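Local coordinates for Lmo0131 protein (Listeria monocytogenes, PDB 4Q6J) that probably acts as a cyclic-di-GMP-specific phosphodiesterase of the EAL family, built on a TIM-barrel fold, at residues L135-D139 and R168-I172. Residues are numbered along the deposited sequence.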
# COMPACT_ATOMS: atom_id res chain seq x y z
N LEU B 135 9.16 12.56 -8.74
CA LEU B 135 8.83 12.35 -10.14
C LEU B 135 9.84 12.97 -11.07
O LEU B 135 9.77 12.74 -12.26
CB LEU B 135 7.43 12.92 -10.44
CG LEU B 135 6.22 12.14 -9.96
CD1 LEU B 135 5.03 12.35 -10.86
CD2 LEU B 135 6.52 10.66 -9.86
N ALA B 136 10.76 13.77 -10.55
CA ALA B 136 11.68 14.52 -11.40
C ALA B 136 12.59 13.64 -12.27
O ALA B 136 12.83 13.97 -13.44
CB ALA B 136 12.50 15.46 -10.59
N ILE B 137 13.11 12.55 -11.72
CA ILE B 137 13.95 11.62 -12.48
C ILE B 137 13.13 10.94 -13.57
O ILE B 137 13.55 10.88 -14.72
CB ILE B 137 14.58 10.51 -11.62
CG1 ILE B 137 15.20 11.10 -10.36
CG2 ILE B 137 15.64 9.78 -12.40
CD1 ILE B 137 16.44 11.90 -10.63
N ALA B 138 11.96 10.44 -13.21
CA ALA B 138 11.06 9.86 -14.17
C ALA B 138 10.78 10.86 -15.30
O ALA B 138 10.84 10.52 -16.48
CB ALA B 138 9.80 9.46 -13.49
N ASP B 139 10.47 12.10 -14.93
CA ASP B 139 10.17 13.18 -15.85
C ASP B 139 11.30 13.32 -16.86
O ASP B 139 11.07 13.28 -18.06
CB ASP B 139 10.00 14.46 -15.05
CG ASP B 139 9.53 15.61 -15.88
OD1 ASP B 139 9.07 15.39 -17.02
OD2 ASP B 139 9.63 16.75 -15.36
N ARG B 168 0.25 15.91 -13.56
CA ARG B 168 0.88 17.20 -13.32
C ARG B 168 2.37 17.19 -13.66
O ARG B 168 2.85 18.07 -14.35
CB ARG B 168 0.70 17.57 -11.86
CG ARG B 168 1.55 18.72 -11.43
CD ARG B 168 1.49 18.94 -9.93
NE ARG B 168 2.02 20.26 -9.61
CZ ARG B 168 1.87 20.87 -8.44
NH1 ARG B 168 1.22 20.30 -7.44
NH2 ARG B 168 2.39 22.06 -8.28
N SER B 169 3.09 16.17 -13.20
CA SER B 169 4.54 16.23 -13.20
C SER B 169 5.30 15.29 -14.16
O SER B 169 6.53 15.24 -14.14
CB SER B 169 5.06 16.08 -11.78
OG SER B 169 4.36 16.96 -10.92
N LEU B 170 4.57 14.55 -15.00
CA LEU B 170 5.20 13.77 -16.06
C LEU B 170 4.75 14.29 -17.44
O LEU B 170 3.73 14.97 -17.53
CB LEU B 170 4.86 12.29 -15.89
CG LEU B 170 5.45 11.66 -14.64
CD1 LEU B 170 5.06 10.22 -14.62
CD2 LEU B 170 6.94 11.82 -14.68
N PRO B 171 5.52 13.99 -18.50
CA PRO B 171 5.16 14.55 -19.81
C PRO B 171 4.19 13.64 -20.60
O PRO B 171 4.47 13.16 -21.68
CB PRO B 171 6.52 14.67 -20.49
CG PRO B 171 7.25 13.52 -20.01
CD PRO B 171 6.83 13.33 -18.54
N ILE B 172 3.00 13.47 -20.04
CA ILE B 172 2.00 12.55 -20.54
C ILE B 172 1.31 13.07 -21.82
O ILE B 172 0.90 14.23 -21.89
CB ILE B 172 0.94 12.28 -19.45
CG1 ILE B 172 1.59 11.88 -18.13
CG2 ILE B 172 -0.02 11.23 -19.90
CD1 ILE B 172 2.53 10.74 -18.27
O HOH W 1 8.45 16.91 -12.96
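Where helix 163-169 gives way to the loop leading into strand 174-177, the chain packs against the first turn of helix 136-146, joining two helices on the outside of the EAL-domain TIM barrel. At the start of the segment the guanidinium of Arg168 forms a salt bridge with Asp188 of a second subunit. Ser169, the last helical residue, sets its CB 3.8 Å from Leu135 CD1, while its carbonyl oxygen faces the carboxylate of Asp139. One water spans the gap, donating to Ser169 O at 2.8 Å and to Asp139 OD2 at 2.7 Å; the same OD2 also forms a salt bridge with Arg143 one turn further along the helix. Leu170 then leaves helical geometry and sends its side chain into the start of helix 136-146. Its CG lies 3.9 Å from Leu135 CD1, and its CD2 lies 3.9 Å from Ala138 CB and 3.5 Å from Asp139 N, an amide already bonded to Leu135 O in the first helical turn. Pro171, centre of an inverse gamma turn, brings CD within 3.4 Å of Asp139 OD1, and the chain turns away at Ile172 toward the strands. Direct contact between the segments is thus van der Waals, centred on Leu170, whereas their polar link is indirect: the water supplies the hydrogens that two facing acceptors, a carboxylate and a carbonyl oxygen, cannot offer each other.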